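Local structure of Serine/threonine-protein kinase Tel1 (Chaetomium thermophilum, 6SKY) at residues A2783-R2788 with K2907-K2912; Q2624-V2629 with H2754-G2759; T2837-L2842 with R2901-V2906; V2816-C2821 with D2922-A2927. The protein probably phosphorylates serine and threonine residues of target proteins, using ATP, to start checkpoint signalling after DNA damage. One frame throughout, in Å; residues are numbered along the deposited sequence.

Overall arrangement
Followed from the N terminus, the kinase region closes one loop in series and three that overlap. Contact 2 comes first, joining helix 2616-2632 to the end of helix 2732-2755, and it is complete before any of the others opens. Contact 1 then opens at 2783-2788, contact 4 at 2816-2821 and contact 3 at 2837-2842. Contact 3 closes first, at 2901-2906, and so lies within both wider loops; contact 1 closes at 2907-2912 and contact 4 at 2922-2927, so these two cross. Phe2784 of contact 1 touches both contact 2 and contact 3, which also meet each other directly, while contact 4 brings the C-terminal FATC helix back, meeting contact 2 where Leu2923 packs on His2754.

Contact 1. Residues A2783-R2788 with K2907-K2912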
# COMPACT_ATOMS: atom_id res chain seq x y z
N ALA A 2783 -33.90 -12.16 0.49
CA ALA A 2783 -32.55 -11.71 0.26
C ALA A 2783 -32.53 -10.81 -0.96
O ALA A 2783 -33.57 -10.50 -1.54
CB ALA A 2783 -31.60 -12.89 0.07
N PHE A 2784 -31.34 -10.37 -1.34
CA PHE A 2784 -31.13 -9.56 -2.54
C PHE A 2784 -32.06 -8.35 -2.57
O PHE A 2784 -32.64 -8.01 -3.59
CB PHE A 2784 -31.29 -10.40 -3.80
CG PHE A 2784 -30.33 -11.53 -3.86
CD1 PHE A 2784 -28.99 -11.30 -3.97
CD2 PHE A 2784 -30.78 -12.83 -3.77
CE1 PHE A 2784 -28.10 -12.34 -4.01
CE2 PHE A 2784 -29.90 -13.86 -3.81
CZ PHE A 2784 -28.56 -13.62 -3.93
N GLU A 2785 -32.19 -7.70 -1.42
CA GLU A 2785 -32.89 -6.44 -1.25
C GLU A 2785 -34.38 -6.55 -1.52
O GLU A 2785 -35.04 -5.53 -1.77
CB GLU A 2785 -32.29 -5.34 -2.11
CG GLU A 2785 -30.78 -5.30 -2.12
CD GLU A 2785 -30.22 -4.47 -1.00
OE1 GLU A 2785 -30.86 -4.41 0.07
OE2 GLU A 2785 -29.15 -3.86 -1.19
N MET A 2786 -34.95 -7.75 -1.48
CA MET A 2786 -36.40 -7.90 -1.63
C MET A 2786 -37.18 -7.20 -0.54
O MET A 2786 -38.40 -7.08 -0.66
CB MET A 2786 -36.80 -9.37 -1.63
CG MET A 2786 -36.32 -10.18 -2.80
SD MET A 2786 -36.70 -11.93 -2.54
CE MET A 2786 -35.36 -12.70 -3.43
N GLY A 2787 -36.52 -6.75 0.52
CA GLY A 2787 -37.20 -6.22 1.68
C GLY A 2787 -37.48 -4.74 1.63
O GLY A 2787 -38.32 -4.25 2.38
N ARG A 2788 -36.79 -4.01 0.77
CA ARG A 2788 -37.10 -2.60 0.58
C ARG A 2788 -38.12 -2.37 -0.51
O ARG A 2788 -38.33 -1.23 -0.92
CB ARG A 2788 -35.82 -1.81 0.30
CG ARG A 2788 -34.90 -2.41 -0.71
CD ARG A 2788 -33.60 -1.65 -0.71
NE ARG A 2788 -32.87 -1.87 0.53
CZ ARG A 2788 -32.07 -0.97 1.09
NH1 ARG A 2788 -31.44 -1.26 2.22
NH2 ARG A 2788 -31.91 0.22 0.53
N LYS A 2907 -22.36 -7.18 -6.78
CA LYS A 2907 -21.01 -6.96 -7.28
C LYS A 2907 -20.52 -5.56 -6.97
O LYS A 2907 -19.31 -5.35 -6.83
CB LYS A 2907 -20.97 -7.22 -8.78
CG LYS A 2907 -19.60 -7.10 -9.38
CD LYS A 2907 -19.61 -7.49 -10.84
CE LYS A 2907 -18.28 -7.13 -11.49
NZ LYS A 2907 -18.00 -5.67 -11.36
N LYS A 2908 -21.41 -4.58 -6.89
CA LYS A 2908 -20.98 -3.23 -6.56
C LYS A 2908 -20.90 -2.99 -5.06
O LYS A 2908 -20.28 -2.00 -4.64
CB LYS A 2908 -21.89 -2.19 -7.20
CG LYS A 2908 -23.09 -1.82 -6.38
CD LYS A 2908 -24.05 -0.98 -7.21
CE LYS A 2908 -25.40 -0.87 -6.53
NZ LYS A 2908 -26.45 -0.35 -7.45
N LYS A 2909 -21.50 -3.84 -4.24
CA LYS A 2909 -21.21 -3.79 -2.81
C LYS A 2909 -19.85 -4.37 -2.46
O LYS A 2909 -19.40 -4.21 -1.32
CB LYS A 2909 -22.27 -4.53 -2.01
CG LYS A 2909 -23.54 -3.77 -1.81
CD LYS A 2909 -24.58 -4.66 -1.21
CE LYS A 2909 -25.89 -3.96 -1.11
NZ LYS A 2909 -26.94 -4.91 -0.72
N LEU A 2910 -19.19 -5.06 -3.39
CA LEU A 2910 -17.89 -5.66 -3.15
C LEU A 2910 -16.78 -4.94 -3.91
O LEU A 2910 -15.73 -5.53 -4.18
CB LEU A 2910 -17.90 -7.13 -3.55
CG LEU A 2910 -18.72 -8.12 -2.73
CD1 LEU A 2910 -18.63 -9.48 -3.34
CD2 LEU A 2910 -18.22 -8.15 -1.31
N SER A 2911 -17.00 -3.68 -4.26
CA SER A 2911 -16.04 -2.92 -5.04
C SER A 2911 -15.05 -2.23 -4.12
O SER A 2911 -15.43 -1.72 -3.06
CB SER A 2911 -16.76 -1.89 -5.89
OG SER A 2911 -17.55 -1.04 -5.08
N LYS A 2912 -13.79 -2.20 -4.54
CA LYS A 2912 -12.71 -1.68 -3.72
C LYS A 2912 -12.53 -0.18 -3.87
O LYS A 2912 -11.44 0.33 -3.59
CB LYS A 2912 -11.41 -2.40 -4.07
CG LYS A 2912 -11.54 -3.89 -4.00
CD LYS A 2912 -10.20 -4.54 -3.80
CE LYS A 2912 -10.35 -6.01 -3.52
NZ LYS A 2912 -9.09 -6.63 -3.04
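Glu2785 and Lys2909 approach from opposite directions, a carboxylate oxygen of the glutamate takes the lysine ammonium, and this ion pair is the whole of the direct contact between 2783-2788 and 2907-2912. From CB, the glutamate sends CG beside its own backbone N (chi1 -44°) and then bends at chi2 (-87°), which turns the carboxylate toward the lysine. CG itself stays 4.1 Å from Lys2909 NZ. CD comes closer, and OE2 receives the ammonium in a salt-bridged hydrogen bond; Glu2785 OE2 to Lys2909 NZ is modelled at 2.5 Å, a value too short to be taken literally. Glu2785 belongs to a type I' beta turn from Ala2783 to Met2786, closed by Met2786 N to Ala2783 O at 3.1 Å. It lies at the beginning of what corresponds to the activation loop of other kinases, shortly after the magnesium ligand Asp2779. At the other branch, Glu2785 OE1 is 3.3 Å from Arg2788 NE but well out of the guanidinium plane, an attraction of charges alone. Were Glu2785 replaced by an alanine, Arg2788 and Lys2909 would probably lose the carboxylate they share, leaving two like charges near each other without it. Lys2909 arrives with its chain extended beyond CG, and its NZ also hydrogen-bonds His2754 O, while Val2905 of helix 2898-2908 packs against the glutamate side chain.

Contact 2. Residues Q2624-V2629 with H2754-G2759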
# COMPACT_ATOMS: atom_id res chain seq x y z
N GLN A 2624 -28.07 -22.59 1.73
CA GLN A 2624 -26.92 -23.16 1.03
C GLN A 2624 -25.96 -22.09 0.55
O GLN A 2624 -24.74 -22.25 0.65
CB GLN A 2624 -27.41 -24.01 -0.13
CG GLN A 2624 -26.33 -24.62 -0.95
CD GLN A 2624 -26.80 -24.98 -2.33
OE1 GLN A 2624 -26.13 -25.70 -3.06
NE2 GLN A 2624 -27.97 -24.48 -2.69
N VAL A 2625 -26.49 -20.98 0.03
CA VAL A 2625 -25.64 -19.89 -0.44
C VAL A 2625 -24.84 -19.29 0.71
O VAL A 2625 -23.64 -19.03 0.59
CB VAL A 2625 -26.50 -18.83 -1.15
CG1 VAL A 2625 -25.77 -17.52 -1.22
CG2 VAL A 2625 -26.85 -19.30 -2.53
N PHE A 2626 -25.51 -19.05 1.84
CA PHE A 2626 -24.83 -18.49 3.00
C PHE A 2626 -23.76 -19.43 3.53
O PHE A 2626 -22.68 -18.99 3.93
CB PHE A 2626 -25.84 -18.15 4.08
CG PHE A 2626 -26.44 -16.78 3.95
CD1 PHE A 2626 -27.51 -16.56 3.12
CD2 PHE A 2626 -25.93 -15.73 4.67
CE1 PHE A 2626 -28.06 -15.31 3.00
CE2 PHE A 2626 -26.48 -14.47 4.55
CZ PHE A 2626 -27.54 -14.27 3.71
N ALA A 2627 -24.04 -20.73 3.53
CA ALA A 2627 -23.03 -21.68 3.98
C ALA A 2627 -21.82 -21.68 3.06
O ALA A 2627 -20.68 -21.79 3.52
CB ALA A 2627 -23.63 -23.07 4.09
N ALA A 2628 -22.04 -21.54 1.75
CA ALA A 2628 -20.91 -21.52 0.82
C ALA A 2628 -20.04 -20.28 1.01
O ALA A 2628 -18.81 -20.37 1.01
CB ALA A 2628 -21.42 -21.60 -0.61
N VAL A 2629 -20.66 -19.11 1.20
CA VAL A 2629 -19.86 -17.91 1.42
C VAL A 2629 -19.11 -17.98 2.75
O VAL A 2629 -17.94 -17.59 2.86
CB VAL A 2629 -20.74 -16.66 1.32
CG1 VAL A 2629 -19.91 -15.42 1.51
CG2 VAL A 2629 -21.42 -16.61 -0.01
N HIS A 2754 -25.41 -7.85 4.78
CA HIS A 2754 -25.37 -6.64 3.97
C HIS A 2754 -24.99 -6.97 2.53
O HIS A 2754 -25.64 -6.52 1.59
CB HIS A 2754 -24.40 -5.63 4.56
CG HIS A 2754 -23.98 -4.56 3.60
ND1 HIS A 2754 -24.86 -3.61 3.12
CD2 HIS A 2754 -22.79 -4.30 3.03
CE1 HIS A 2754 -24.21 -2.81 2.29
NE2 HIS A 2754 -22.96 -3.21 2.22
N VAL A 2755 -23.94 -7.77 2.35
CA VAL A 2755 -23.46 -8.07 1.00
C VAL A 2755 -24.51 -8.80 0.18
O VAL A 2755 -24.58 -8.62 -1.04
CB VAL A 2755 -22.15 -8.86 1.08
CG1 VAL A 2755 -21.86 -9.56 -0.21
CG2 VAL A 2755 -21.01 -7.93 1.41
N LEU A 2756 -25.36 -9.61 0.81
CA LEU A 2756 -26.38 -10.37 0.09
C LEU A 2756 -27.78 -9.83 0.29
O LEU A 2756 -28.74 -10.53 -0.02
CB LEU A 2756 -26.34 -11.84 0.50
CG LEU A 2756 -25.05 -12.60 0.22
CD1 LEU A 2756 -25.15 -14.01 0.72
CD2 LEU A 2756 -24.73 -12.60 -1.25
N GLY A 2757 -27.93 -8.61 0.80
CA GLY A 2757 -29.23 -8.00 0.87
C GLY A 2757 -30.20 -8.64 1.83
O GLY A 2757 -31.40 -8.43 1.70
N LEU A 2758 -29.71 -9.40 2.80
CA LEU A 2758 -30.58 -10.17 3.67
C LEU A 2758 -31.52 -9.27 4.46
O LEU A 2758 -31.09 -8.31 5.09
CB LEU A 2758 -29.73 -11.00 4.62
CG LEU A 2758 -30.43 -11.83 5.68
CD1 LEU A 2758 -31.26 -12.90 5.03
CD2 LEU A 2758 -29.41 -12.44 6.61
N GLY A 2759 -32.81 -9.59 4.41
CA GLY A 2759 -33.80 -8.81 5.11
C GLY A 2759 -34.70 -9.68 5.96
O GLY A 2759 -34.43 -10.88 6.09
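Val2625 is the first residue of 2624-2629 to reach 2754-2759, where it faces Leu2756. With CG1 anti to the backbone N (chi1 160°), this methyl of Val2625 comes within 4.1 Å of Leu2756 CD1, while the valine also packs on Leu2842 of helix 2832-2843. Phe2626 follows and makes the larger part of this helix's share of the contact. The ring leaves the helix to one side of the partner, yet its far end reaches it, and the phenylalanine and Leu2756 run alongside each other in opposing senses. Leu2756 CD1 lies over one face, 3.9 Å from the centroid of the Phe2626 ring and 14° off the normal, a CH-pi contact displaced toward the rim. The outer end of the ring meets a second leucine obliquely, Phe2626 CZ lying 3.9 Å from Leu2758 CD2. One turn after Val2625, Val2629 also points toward 2754-2759 but stays farther off, and packs on Leu2752. The two leucines are set apart by Gly2757, the positive-phi residue of a Schellman motif that ends helix 2732-2755, with Gly2757 N bonded to His2754 O at 3.2 Å. The chain then leads into the segment corresponding to the catalytic loop of related kinases, and the side chain of Leu2758 is about 8 Å from that of the magnesium ligand Asp2779. Helix 2616-2632 probably corresponds to helix C of canonical kinases. Since all four touching side chains are buried and apolar, cohesion here probably comes mainly from dispersion, the hydrophobic effect and the ring face, with shape rather than polar pairing setting the fit.

Contact 3. Residues T2837-L2842 with R2901-V2906; sequences TILDSL and RAIEVV
An antiparallel pair of helices near the C-terminal end of the chain brings Leu2839 of helix 2832-2843, part of the kinase region, against Ile2903 and Val2906 of helix 2898-2908, whose place in the chain is consistent with the regulatory region that precedes FATC in PIKKs. The segment axes run at 172° and come no closer than 11.0 Å, and branched aliphatic side chains bridge the distance. Leu2839 does so with two parts. Its end meets Val2906 tip to tip, Leu2839 CD1 lying 3.6 Å from Val2906 CG1, the branch that stands anti to the valine N (chi1 169°). Nearer the backbone, Leu2839 CB is 4.1 Å from Ile2903 CD1, and the same methyl lies 3.8 Å from Leu2839 O, so the isoleucine end covers both the root of the leucine and its carbonyl oxygen. Asp2840 crosses Ile2903 at about a right angle, with Asp2840 OD1 4.2 Å from Ile2903 CD1; the polar partner of this carboxylate is Arg2843, one turn further on, in a salt bridge. Phe2784 packs on both Leu2839 and Val2906, linking the pair to the loop after strand 2775-2777. The chemistry divides accordingly: a buried aliphatic seam joins the helices by dispersion and the hydrophobic effect, while the Asp2840 carboxylate at its border is paired within its own helix, with Arg2843.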
# COMPACT_ATOMS: atom_id res chain seq x y z
N THR A 2837 -19.17 -16.64 -8.72
CA THR A 2837 -19.40 -18.02 -9.17
C THR A 2837 -20.60 -18.64 -8.47
O THR A 2837 -21.41 -19.33 -9.10
CB THR A 2837 -18.16 -18.85 -8.91
OG1 THR A 2837 -17.06 -18.31 -9.65
CG2 THR A 2837 -18.38 -20.26 -9.33
N ILE A 2838 -20.72 -18.44 -7.16
CA ILE A 2838 -21.85 -18.98 -6.41
C ILE A 2838 -23.16 -18.38 -6.91
O ILE A 2838 -24.14 -19.10 -7.17
CB ILE A 2838 -21.66 -18.74 -4.90
CG1 ILE A 2838 -20.45 -19.50 -4.40
CG2 ILE A 2838 -22.88 -19.17 -4.14
CD1 ILE A 2838 -20.08 -19.16 -3.00
N LEU A 2839 -23.21 -17.06 -7.07
CA LEU A 2839 -24.45 -16.45 -7.54
C LEU A 2839 -24.75 -16.82 -8.99
O LEU A 2839 -25.92 -16.88 -9.38
CB LEU A 2839 -24.39 -14.94 -7.39
CG LEU A 2839 -24.16 -14.39 -5.98
CD1 LEU A 2839 -24.33 -12.90 -6.00
CD2 LEU A 2839 -25.12 -15.00 -5.00
N ASP A 2840 -23.72 -17.08 -9.80
CA ASP A 2840 -23.95 -17.54 -11.16
C ASP A 2840 -24.55 -18.93 -11.17
O ASP A 2840 -25.47 -19.21 -11.95
CB ASP A 2840 -22.65 -17.51 -11.95
CG ASP A 2840 -22.33 -16.13 -12.48
OD1 ASP A 2840 -23.21 -15.25 -12.42
OD2 ASP A 2840 -21.19 -15.93 -12.96
N SER A 2841 -24.04 -19.83 -10.33
CA SER A 2841 -24.70 -21.12 -10.17
C SER A 2841 -26.14 -20.94 -9.75
O SER A 2841 -27.01 -21.74 -10.13
CB SER A 2841 -23.97 -21.96 -9.14
OG SER A 2841 -24.42 -21.65 -7.84
N LEU A 2842 -26.42 -19.91 -8.96
CA LEU A 2842 -27.81 -19.60 -8.61
C LEU A 2842 -28.60 -19.11 -9.82
O LEU A 2842 -29.82 -19.24 -9.85
CB LEU A 2842 -27.84 -18.55 -7.51
CG LEU A 2842 -29.09 -18.51 -6.66
CD1 LEU A 2842 -29.27 -19.88 -6.12
CD2 LEU A 2842 -28.90 -17.53 -5.55
N ARG A 2901 -29.85 -7.65 -12.25
CA ARG A 2901 -29.87 -6.51 -11.34
C ARG A 2901 -29.37 -6.89 -9.96
O ARG A 2901 -28.55 -6.19 -9.37
CB ARG A 2901 -31.28 -5.94 -11.26
CG ARG A 2901 -31.75 -5.31 -12.53
CD ARG A 2901 -33.18 -4.87 -12.41
NE ARG A 2901 -33.70 -4.33 -13.66
CZ ARG A 2901 -34.97 -4.03 -13.88
NH1 ARG A 2901 -35.35 -3.54 -15.05
NH2 ARG A 2901 -35.87 -4.23 -12.92
N ALA A 2902 -29.86 -8.01 -9.42
CA ALA A 2902 -29.45 -8.43 -8.09
C ALA A 2902 -27.96 -8.73 -8.03
O ALA A 2902 -27.27 -8.31 -7.09
CB ALA A 2902 -30.26 -9.64 -7.65
N ILE A 2903 -27.44 -9.45 -9.02
CA ILE A 2903 -26.03 -9.81 -8.99
C ILE A 2903 -25.16 -8.60 -9.24
O ILE A 2903 -24.03 -8.52 -8.74
CB ILE A 2903 -25.77 -10.95 -9.99
CG1 ILE A 2903 -26.58 -12.17 -9.60
CG2 ILE A 2903 -24.32 -11.32 -10.03
CD1 ILE A 2903 -26.42 -13.33 -10.51
N GLU A 2904 -25.67 -7.60 -9.95
CA GLU A 2904 -24.91 -6.37 -10.16
C GLU A 2904 -24.85 -5.54 -8.88
O GLU A 2904 -23.81 -4.95 -8.57
CB GLU A 2904 -25.55 -5.58 -11.29
CG GLU A 2904 -24.77 -4.37 -11.74
CD GLU A 2904 -25.48 -3.61 -12.84
OE1 GLU A 2904 -26.59 -4.04 -13.24
OE2 GLU A 2904 -24.94 -2.58 -13.31
N VAL A 2905 -25.95 -5.49 -8.13
CA VAL A 2905 -25.93 -4.83 -6.83
C VAL A 2905 -24.94 -5.52 -5.90
O VAL A 2905 -24.14 -4.86 -5.22
CB VAL A 2905 -27.34 -4.81 -6.22
CG1 VAL A 2905 -27.29 -4.30 -4.82
CG2 VAL A 2905 -28.24 -3.95 -7.04
N VAL A 2906 -24.97 -6.85 -5.85
CA VAL A 2906 -24.01 -7.58 -5.03
C VAL A 2906 -22.59 -7.28 -5.48
O VAL A 2906 -21.69 -7.13 -4.65
CB VAL A 2906 -24.30 -9.09 -5.08
CG1 VAL A 2906 -23.16 -9.86 -4.47
CG2 VAL A 2906 -25.57 -9.40 -4.36

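Contact 4. Residues V2816-C2821 with D2922-A2927; sequences VFRRCC and DLINQA
Ile2924 drives its CD1 methyl between two flat groups of helix 2816-2828, which receive it differently: the ring of Phe2817 by its edge, the guanidinium of Arg2818 by its face. Phe2817 and Ile2924 pass each other pointing opposite ways, and Ile2924 CD1, near the ring plane, lies 3.6 Å from Phe2817 CE2. One face of that ring is taken by Cys2821, whose SG stands 3.6 Å above the Phe2817 ring plane toward the rim. Arg2818 leaves its helix to one side of the partner; CG is anti to the backbone N (chi1 -158°), and a bend at chi3 (-71°) brings the guanidinium face over Ile2924. There Ile2924 CD1 sits over the centre of the group, 3.9 Å from Arg2818 CZ, and Ile2924 CG2 adds a contact at 4.0 Å to Arg2818 NH1. The guanidinium also makes a weak hydrogen bond from NH2 to Asn2921 and a long, weak ion pair of NE with Glu2814. A serine in place of Arg2818 would probably uncover one flank of Ile2924 and leave Asn2921 and Glu2814 without these partners. On other sides of the FATC helix, Leu2923 packs on His2754 and Asp2922 forms a salt bridge with Arg2260 of the second subunit. Such docking of the C-terminal FATC helix on a helix of the kinase C-lobe is typical of the PIKK fold, in which FATC is an integral part of the catalytic domain.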
# COMPACT_ATOMS: atom_id res chain seq x y z
N VAL A 2816 -14.32 -4.98 19.26
CA VAL A 2816 -14.45 -6.28 18.62
C VAL A 2816 -15.41 -6.21 17.44
O VAL A 2816 -15.14 -6.78 16.38
CB VAL A 2816 -14.89 -7.34 19.65
CG1 VAL A 2816 -15.07 -8.68 19.00
CG2 VAL A 2816 -13.89 -7.43 20.75
N PHE A 2817 -16.53 -5.51 17.59
CA PHE A 2817 -17.53 -5.52 16.53
C PHE A 2817 -17.03 -4.82 15.28
O PHE A 2817 -17.15 -5.36 14.18
CB PHE A 2817 -18.82 -4.86 17.02
CG PHE A 2817 -19.89 -4.79 15.98
CD1 PHE A 2817 -20.58 -5.92 15.61
CD2 PHE A 2817 -20.19 -3.61 15.36
CE1 PHE A 2817 -21.54 -5.86 14.66
CE2 PHE A 2817 -21.16 -3.55 14.41
CZ PHE A 2817 -21.83 -4.68 14.06
N ARG A 2818 -16.46 -3.63 15.42
CA ARG A 2818 -16.03 -2.88 14.26
C ARG A 2818 -14.83 -3.53 13.58
O ARG A 2818 -14.76 -3.59 12.35
CB ARG A 2818 -15.71 -1.46 14.67
CG ARG A 2818 -15.76 -0.48 13.56
CD ARG A 2818 -15.53 0.91 14.07
NE ARG A 2818 -16.66 1.39 14.84
CZ ARG A 2818 -17.62 2.17 14.36
NH1 ARG A 2818 -18.61 2.57 15.13
NH2 ARG A 2818 -17.57 2.57 13.10
N ARG A 2819 -13.89 -4.06 14.36
CA ARG A 2819 -12.75 -4.75 13.78
C ARG A 2819 -13.18 -6.02 13.07
O ARG A 2819 -12.63 -6.35 12.01
CB ARG A 2819 -11.71 -5.06 14.84
CG ARG A 2819 -11.10 -3.86 15.48
CD ARG A 2819 -9.68 -3.69 15.07
NE ARG A 2819 -8.85 -4.80 15.50
CZ ARG A 2819 -7.60 -4.99 15.08
NH1 ARG A 2819 -6.91 -6.03 15.51
NH2 ARG A 2819 -7.06 -4.13 14.24
N CYS A 2820 -14.14 -6.75 13.62
CA CYS A 2820 -14.57 -7.98 12.97
C CYS A 2820 -15.42 -7.70 11.74
O CYS A 2820 -15.35 -8.46 10.77
CB CYS A 2820 -15.32 -8.86 13.95
SG CYS A 2820 -14.25 -9.64 15.15
N CYS A 2821 -16.21 -6.63 11.75
CA CYS A 2821 -16.87 -6.18 10.53
C CYS A 2821 -15.86 -5.86 9.45
O CYS A 2821 -16.04 -6.24 8.29
CB CYS A 2821 -17.73 -4.95 10.83
SG CYS A 2821 -19.30 -5.26 11.58
N ASP A 2922 -19.89 3.95 7.34
CA ASP A 2922 -21.16 4.34 6.76
C ASP A 2922 -22.26 3.34 7.10
O ASP A 2922 -23.40 3.73 7.39
CB ASP A 2922 -21.02 4.50 5.26
CG ASP A 2922 -21.80 5.68 4.72
OD1 ASP A 2922 -22.30 6.49 5.54
OD2 ASP A 2922 -21.93 5.80 3.49
N LEU A 2923 -21.94 2.05 7.08
CA LEU A 2923 -22.93 1.03 7.38
C LEU A 2923 -23.40 1.12 8.82
O LEU A 2923 -24.60 1.03 9.10
CB LEU A 2923 -22.36 -0.36 7.11
CG LEU A 2923 -22.17 -0.74 5.65
CD1 LEU A 2923 -21.51 -2.07 5.58
CD2 LEU A 2923 -23.50 -0.76 4.98
N ILE A 2924 -22.47 1.29 9.77
CA ILE A 2924 -22.87 1.38 11.17
C ILE A 2924 -23.57 2.70 11.44
O ILE A 2924 -24.38 2.80 12.36
CB ILE A 2924 -21.65 1.18 12.08
CG1 ILE A 2924 -21.03 -0.19 11.84
CG2 ILE A 2924 -22.04 1.26 13.52
CD1 ILE A 2924 -19.96 -0.54 12.80
N ASN A 2925 -23.29 3.74 10.65
CA ASN A 2925 -24.04 4.98 10.81
C ASN A 2925 -25.48 4.81 10.37
O ASN A 2925 -26.40 5.28 11.05
CB ASN A 2925 -23.40 6.11 10.02
CG ASN A 2925 -22.27 6.77 10.76
OD1 ASN A 2925 -21.28 7.17 10.16
ND2 ASN A 2925 -22.41 6.88 12.07
N GLN A 2926 -25.71 4.17 9.23
CA GLN A 2926 -27.08 4.05 8.75
C GLN A 2926 -27.84 2.91 9.40
O GLN A 2926 -29.07 2.87 9.29
CB GLN A 2926 -27.12 3.92 7.23
CG GLN A 2926 -26.39 2.74 6.68
CD GLN A 2926 -26.47 2.67 5.18
OE1 GLN A 2926 -27.37 2.04 4.62
NE2 GLN A 2926 -25.52 3.30 4.50
N ALA A 2927 -27.17 2.01 10.10
CA ALA A 2927 -27.88 0.95 10.81
C ALA A 2927 -28.38 1.37 12.17
O ALA A 2927 -29.33 0.77 12.67
CB ALA A 2927 -26.98 -0.27 10.96